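Local coordinates for putative thioesterase II (Thermobifida fusca, PDB 3BBJ), which is a putative acyl-CoA thioesterase of the HotDog superfamily that probably hydrolyses thioester bonds, though its natural substrate is not established, at residues A[151-156]-A[233-238]; A[253-256]-A[260-263]. All coordinates share one frame; numbering follows the deposited sequence.

Both contacts lie in the C-terminal HotDog domain. Following the chain from the N terminus, strand 151-155 comes first. Contact 1 closes a long loop of 76 residues, including helix 191-198, when strand 233-243 returns near it. Strand 173-180 lies between these two strands, so contact 1 spans it. The chain then turns into strand 246-254, and contact 2 closes the short hairpin to strand 260-269, pairing immediate neighbours. The contacts are therefore in series, neither nested nor crossed. Their centres are about 11 Å apart, and they meet where strands 233-243 and 246-254 run side by side: A234 O probably accepts a hydrogen bond from W254 N at 2.8 Å.

Contact 1 (A[151-156]-A[233-238]); sequences VDVDFS and LAFRST
The phenyl ring of F235 carries this contact, reaching V153, the carbonyl oxygen of D154 and the ring of F155 with its outer atoms CE2 and CZ. Its side chain leaves the backbone toward 151-156, and a chi1 of 71°, which tucks CG into the cleft flanked by N and C, sets the swing of the ring. The two strand axes approach no closer than 9.0 Å and are inclined at 64°. No hydrogen bond joins the segments; the ring packs on two side chains and on the D154 carbonyl. V153 meets it with a single methyl branch: CG1 stands 4.0 Å from CE2 of F235, and the two side chains cross at about a right angle. In the HotDog fold a curved antiparallel sheet wraps a helix. Here strand 173-180 lies between the two strands and pairs with each, as in the backbone bonds of D154 with Y177 and L233 with V178, and F235 reaches past it. L233 and L253 touch helix 191-198, and F235, packed on L253, lies on that helix-facing side. F155 has CG anti to the carbonyl carbon (chi1 -56°), which turns its ring toward F235 and brings CD1 to 4.1 Å from CZ of F235. The ring planes stand almost at right angles, with CD1 of F155 at the rim of F235 near its plane. Between the two hydrophobic touches, D154 O sits 3.6 Å from CE2 of F235, approaching the ring obliquely. The carboxylate of D154 is engaged apart from F235, OD1 in a salt bridge with R134 and OD2 in a hydrogen bond with Q129. Loop residues L202 and P203 add further packing, L202 against F235 and P203 against F155.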
ATOM      1  N   VAL A 151      -7.469  19.547 -13.011  1.00 43.67           N
ATOM      2  CA  VAL A 151      -6.999  19.869 -11.684  1.00 44.78           C
ATOM      3  C   VAL A 151      -6.099  21.085 -11.717  1.00 46.12           C
ATOM      4  O   VAL A 151      -5.336  21.279 -12.676  1.00 45.04           O
ATOM      5  CB  VAL A 151      -6.161  18.693 -11.079  1.00 45.46           C
ATOM      6  CG1 VAL A 151      -7.066  17.602 -10.489  1.00 39.35           C
ATOM      7  CG2 VAL A 151      -5.206  18.113 -12.147  1.00 40.95           C
ATOM      8  N   ASP A 152      -6.173  21.882 -10.649  1.00 47.92           N
ATOM      9  CA  ASP A 152      -5.280  23.019 -10.464  1.00 48.72           C
ATOM     10  C   ASP A 152      -4.260  22.501  -9.469  1.00 48.79           C
ATOM     11  O   ASP A 152      -4.635  21.953  -8.443  1.00 47.94           O
ATOM     12  CB  ASP A 152      -5.994  24.245  -9.885  1.00 48.79           C
ATOM     13  CG  ASP A 152      -6.905  24.940 -10.887  1.00 54.19           C
ATOM     14  OD1 ASP A 152      -6.783  24.686 -12.107  1.00 53.33           O
ATOM     15  OD2 ASP A 152      -7.751  25.752 -10.439  1.00 56.04           O
ATOM     16  N   VAL A 153      -2.979  22.627  -9.808  1.00 49.86           N
ATOM     17  CA  VAL A 153      -1.896  22.146  -8.975  1.00 49.48           C
ATOM     18  C   VAL A 153      -0.907  23.284  -8.763  1.00 50.61           C
ATOM     19  O   VAL A 153      -0.303  23.766  -9.707  1.00 50.85           O
ATOM     20  CB  VAL A 153      -1.192  20.976  -9.654  1.00 51.03           C
ATOM     21  CG1 VAL A 153      -0.069  20.446  -8.782  1.00 47.10           C
ATOM     22  CG2 VAL A 153      -2.205  19.878  -9.983  1.00 51.57           C
ATOM     23  N   ASP A 154      -0.770  23.715  -7.518  1.00 52.10           N
ATOM     24  CA  ASP A 154       0.141  24.783  -7.145  1.00 52.99           C
ATOM     25  C   ASP A 154       1.339  24.132  -6.521  1.00 54.27           C
ATOM     26  O   ASP A 154       1.183  23.321  -5.605  1.00 55.72           O
ATOM     27  CB  ASP A 154      -0.513  25.672  -6.093  1.00 54.09           C
ATOM     28  CG  ASP A 154      -1.780  26.342  -6.599  1.00 56.48           C
ATOM     29  OD1 ASP A 154      -1.670  27.226  -7.482  1.00 59.61           O
ATOM     30  OD2 ASP A 154      -2.872  25.990  -6.098  1.00 60.54           O
ATOM     31  N   PHE A 155       2.525  24.476  -7.000  1.00 53.58           N
ATOM     32  CA  PHE A 155       3.763  23.902  -6.495  1.00 55.17           C
ATOM     33  C   PHE A 155       4.514  24.908  -5.636  1.00 55.37           C
ATOM     34  O   PHE A 155       4.499  26.094  -5.924  1.00 54.75           O
ATOM     35  CB  PHE A 155       4.663  23.524  -7.665  1.00 54.51           C
ATOM     36  CG  PHE A 155       4.026  22.597  -8.652  1.00 54.99           C
ATOM     37  CD1 PHE A 155       3.999  21.228  -8.418  1.00 58.67           C
ATOM     38  CD2 PHE A 155       3.486  23.081  -9.834  1.00 54.73           C
ATOM     39  CE1 PHE A 155       3.434  20.353  -9.339  1.00 56.58           C
ATOM     40  CE2 PHE A 155       2.913  22.218 -10.760  1.00 56.33           C
ATOM     41  CZ  PHE A 155       2.893  20.849 -10.515  1.00 55.92           C
ATOM     42  N   SER A 156       5.186  24.436  -4.590  1.00 55.08           N
ATOM     43  CA  SER A 156       6.092  25.297  -3.860  1.00 55.54           C
ATOM     44  C   SER A 156       7.135  25.791  -4.875  1.00 56.53           C
ATOM     45  O   SER A 156       7.315  25.166  -5.919  1.00 56.36           O
ATOM     46  CB  SER A 156       6.794  24.536  -2.744  1.00 54.21           C
ATOM     47  OG  SER A 156       7.548  23.462  -3.276  1.00 54.54           O
ATOM     48  N   LEU A 233      -6.246  20.579  -1.121  1.00 50.30           N
ATOM     49  CA  LEU A 233      -5.438  19.708  -0.271  1.00 48.07           C
ATOM     50  C   LEU A 233      -3.967  20.045  -0.438  1.00 47.32           C
ATOM     51  O   LEU A 233      -3.511  20.291  -1.555  1.00 48.87           O
ATOM     52  CB  LEU A 233      -5.706  18.247  -0.622  1.00 45.21           C
ATOM     53  CG  LEU A 233      -7.173  17.871  -0.375  1.00 49.66           C
ATOM     54  CD1 LEU A 233      -7.581  16.561  -1.040  1.00 52.51           C
ATOM     55  CD2 LEU A 233      -7.440  17.838   1.115  1.00 46.33           C
ATOM     56  N   ALA A 234      -3.247  20.102   0.681  1.00 47.47           N
ATOM     57  CA  ALA A 234      -1.791  20.200   0.670  1.00 46.88           C
ATOM     58  C   ALA A 234      -1.250  18.793   0.372  1.00 46.41           C
ATOM     59  O   ALA A 234      -1.758  17.813   0.936  1.00 45.65           O
ATOM     60  CB  ALA A 234      -1.275  20.680   2.029  1.00 45.55           C
ATOM     61  N   PHE A 235      -0.225  18.698  -0.485  1.00 45.82           N
ATOM     62  CA  PHE A 235       0.342  17.415  -0.871  1.00 45.38           C
ATOM     63  C   PHE A 235       1.844  17.394  -0.722  1.00 46.93           C
ATOM     64  O   PHE A 235       2.491  18.427  -0.707  1.00 45.31           O
ATOM     65  CB  PHE A 235      -0.011  17.059  -2.324  1.00 46.26           C
ATOM     66  CG  PHE A 235       0.710  17.915  -3.380  1.00 47.82           C
ATOM     67  CD1 PHE A 235       1.990  17.583  -3.824  1.00 48.23           C
ATOM     68  CD2 PHE A 235       0.091  19.018  -3.944  1.00 49.91           C
ATOM     69  CE1 PHE A 235       2.645  18.368  -4.775  1.00 47.10           C
ATOM     70  CE2 PHE A 235       0.738  19.792  -4.904  1.00 49.29           C
ATOM     71  CZ  PHE A 235       2.015  19.469  -5.309  1.00 44.39           C
ATOM     72  N   ARG A 236       2.384  16.184  -0.598  1.00 49.27           N
ATOM     73  CA  ARG A 236       3.818  15.960  -0.640  1.00 51.31           C
ATOM     74  C   ARG A 236       4.011  14.626  -1.307  1.00 48.25           C
ATOM     75  O   ARG A 236       3.341  13.637  -0.938  1.00 47.38           O
ATOM     76  CB  ARG A 236       4.447  15.931   0.748  1.00 51.29           C
ATOM     77  CG  ARG A 236       5.944  15.588   0.695  1.00 55.40           C
ATOM     78  CD  ARG A 236       6.556  15.156   2.025  1.00 58.18           C
ATOM     79  NE  ARG A 236       5.640  14.320   2.808  1.00 73.15           N
ATOM     80  CZ  ARG A 236       5.982  13.579   3.854  1.00 77.36           C
ATOM     81  NH1 ARG A 236       7.254  13.510   4.251  1.00 85.40           N
ATOM     82  NH2 ARG A 236       5.042  12.882   4.489  1.00 70.36           N
ATOM     83  N   SER A 237       4.924  14.607  -2.281  1.00 46.27           N
ATOM     84  CA  SER A 237       5.236  13.399  -3.060  1.00 45.76           C
ATOM     85  C   SER A 237       6.711  13.069  -2.961  1.00 44.87           C
ATOM     86  O   SER A 237       7.535  13.925  -3.163  1.00 47.10           O
ATOM     87  CB  SER A 237       4.869  13.584  -4.519  1.00 45.06           C
ATOM     88  OG  SER A 237       5.132  12.374  -5.199  1.00 49.92           O
ATOM     89  N   THR A 238       7.038  11.821  -2.652  1.00 45.27           N
ATOM     90  CA  THR A 238       8.413  11.408  -2.487  1.00 44.70           C
ATOM     91  C   THR A 238       8.634  10.031  -3.084  1.00 44.77           C
ATOM     92  O   THR A 238       7.691   9.348  -3.463  1.00 44.06           O
ATOM     93  CB  THR A 238       8.829  11.417  -0.997  1.00 45.26           C
ATOM     94  OG1 THR A 238       8.163  10.374  -0.295  1.00 47.79           O
ATOM     95  CG2 THR A 238       8.480  12.736  -0.363  1.00 46.24           C
TER

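Contact 2 (A[253-256]-A[260-263])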
ATOM      1  N   LEU A 253      -1.660  13.565   1.734  1.00 45.77           N
ATOM      2  CA  LEU A 253      -2.514  14.724   1.592  1.00 46.21           C
ATOM      3  C   LEU A 253      -3.008  15.198   2.958  1.00 47.59           C
ATOM      4  O   LEU A 253      -3.418  14.387   3.802  1.00 48.19           O
ATOM      5  CB  LEU A 253      -3.720  14.390   0.707  1.00 47.23           C
ATOM      6  CG  LEU A 253      -3.496  13.868  -0.713  1.00 44.77           C
ATOM      7  CD1 LEU A 253      -4.845  13.492  -1.408  1.00 34.45           C
ATOM      8  CD2 LEU A 253      -2.741  14.890  -1.531  1.00 37.53           C
ATOM      9  N   TRP A 254      -2.952  16.513   3.163  1.00 48.81           N
ATOM     10  CA  TRP A 254      -3.469  17.169   4.369  1.00 48.51           C
ATOM     11  C   TRP A 254      -4.544  18.160   3.960  1.00 50.29           C
ATOM     12  O   TRP A 254      -4.564  18.652   2.819  1.00 51.61           O
ATOM     13  CB  TRP A 254      -2.377  17.954   5.090  1.00 48.95           C
ATOM     14  CG  TRP A 254      -1.264  17.144   5.656  1.00 47.11           C
ATOM     15  CD1 TRP A 254      -1.079  16.802   6.964  1.00 46.07           C
ATOM     16  CD2 TRP A 254      -0.162  16.592   4.935  1.00 43.64           C
ATOM     17  NE1 TRP A 254       0.076  16.060   7.104  1.00 44.16           N
ATOM     18  CE2 TRP A 254       0.656  15.919   5.869  1.00 47.61           C
ATOM     19  CE3 TRP A 254       0.213  16.600   3.594  1.00 47.50           C
ATOM     20  CZ2 TRP A 254       1.825  15.250   5.493  1.00 50.22           C
ATOM     21  CZ3 TRP A 254       1.379  15.948   3.222  1.00 49.60           C
ATOM     22  CH2 TRP A 254       2.168  15.275   4.168  1.00 49.63           C
ATOM     23  N   ASP A 255      -5.428  18.476   4.899  1.00 51.92           N
ATOM     24  CA  ASP A 255      -6.491  19.440   4.633  1.00 52.76           C
ATOM     25  C   ASP A 255      -6.074  20.859   5.033  1.00 53.87           C
ATOM     26  O   ASP A 255      -4.965  21.077   5.540  1.00 52.31           O
ATOM     27  CB  ASP A 255      -7.798  19.022   5.342  1.00 52.83           C
ATOM     28  CG  ASP A 255      -7.768  19.233   6.870  1.00 53.39           C
ATOM     29  OD1 ASP A 255      -6.719  19.573   7.467  1.00 47.85           O
ATOM     30  OD2 ASP A 255      -8.844  19.038   7.470  1.00 53.21           O
ATOM     31  N   ALA A 256      -6.983  21.805   4.792  1.00 56.41           N
ATOM     32  CA  ALA A 256      -6.811  23.211   5.174  1.00 57.97           C
ATOM     33  C   ALA A 256      -6.330  23.388   6.611  1.00 58.67           C
ATOM     34  O   ALA A 256      -5.575  24.308   6.906  1.00 59.88           O
ATOM     35  CB  ALA A 256      -8.137  23.992   4.965  1.00 56.50           C
ATOM     36  N   LEU A 260      -3.829  15.278   8.526  1.00 45.02           N
ATOM     37  CA  LEU A 260      -3.522  14.236   7.557  1.00 44.66           C
ATOM     38  C   LEU A 260      -4.826  13.505   7.201  1.00 43.44           C
ATOM     39  O   LEU A 260      -5.517  12.990   8.086  1.00 43.24           O
ATOM     40  CB  LEU A 260      -2.485  13.258   8.129  1.00 42.07           C
ATOM     41  CG  LEU A 260      -2.067  12.062   7.266  1.00 45.58           C
ATOM     42  CD1 LEU A 260      -1.281  12.530   6.005  1.00 42.56           C
ATOM     43  CD2 LEU A 260      -1.271  11.002   8.089  1.00 44.31           C
ATOM     44  N   VAL A 261      -5.154  13.474   5.916  1.00 41.90           N
ATOM     45  CA  VAL A 261      -6.373  12.811   5.446  1.00 42.68           C
ATOM     46  C   VAL A 261      -6.118  11.589   4.548  1.00 43.22           C
ATOM     47  O   VAL A 261      -6.935  10.693   4.528  1.00 43.08           O
ATOM     48  CB  VAL A 261      -7.335  13.809   4.697  1.00 42.74           C
ATOM     49  CG1 VAL A 261      -7.812  14.912   5.629  1.00 40.94           C
ATOM     50  CG2 VAL A 261      -6.650  14.416   3.490  1.00 47.57           C
ATOM     51  N   ALA A 262      -5.013  11.572   3.802  1.00 44.16           N
ATOM     52  CA  ALA A 262      -4.677  10.463   2.866  1.00 44.78           C
ATOM     53  C   ALA A 262      -3.191  10.109   2.891  1.00 46.11           C
ATOM     54  O   ALA A 262      -2.347  10.997   2.961  1.00 47.56           O
ATOM     55  CB  ALA A 262      -5.057  10.823   1.429  1.00 40.68           C
ATOM     56  N   GLN A 263      -2.904   8.805   2.833  1.00 46.83           N
ATOM     57  CA  GLN A 263      -1.544   8.258   2.714  1.00 46.20           C
ATOM     58  C   GLN A 263      -1.619   7.236   1.587  1.00 45.73           C
ATOM     59  O   GLN A 263      -2.347   6.250   1.686  1.00 44.76           O
ATOM     60  CB  GLN A 263      -1.100   7.526   3.973  1.00 47.64           C
ATOM     61  CG  GLN A 263      -0.888   8.375   5.202  1.00 47.02           C
ATOM     62  CD  GLN A 263      -0.562   7.530   6.414  1.00 47.24           C
ATOM     63  OE1 GLN A 263      -1.431   6.847   6.971  1.00 47.43           O
ATOM     64  NE2 GLN A 263       0.690   7.577   6.839  1.00 44.03           N
TER
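A classic beta bulge interrupts the pairing here: V261 and A262 both face the single residue L253, so that L253 O accepts two backbone hydrogen bonds. The donors are V261 N at 2.9 Å from L253 O and A262 N at 3.2 Å from that same oxygen, while L253 N in turn gives a bond to A262 O at 2.9 Å. All three are close to straight, and V261 N meets L253 O more nearly in line with its C=O than A262 N does. This lies near the turn of the beta hairpin formed by strands 246-254 and 260-269 in the HotDog domain. The extra residue is accommodated by V261, whose psi departs from the extended range and shifts the register by one, leaving L253 and A262 as a hydrogen-bonded pair and W254 and L260 as a non-hydrogen-bonded one. L253 and A262 share one face, their CB atoms 3.9 Å apart, and helix 191-198 covers L253 there through L195 and A198. V261 lies to the side, its CG2 packed closely against L253 O at 3.2 Å and its CG1 touching D255 CB. At the turn, D255 OD2 forms a salt bridge with R259. W254 and L260 occupy the opposite face, where L241 of the second subunit also packs on L260. A chi1 of 178° sends the L260 side chain across the indole, and chi2 (67°) brings the CD1 branch over its face. The result is a CH-pi contact in which L260 CD1 stands 4.1 Å from the centroid of the five-membered ring of W254, 20° off the ring normal.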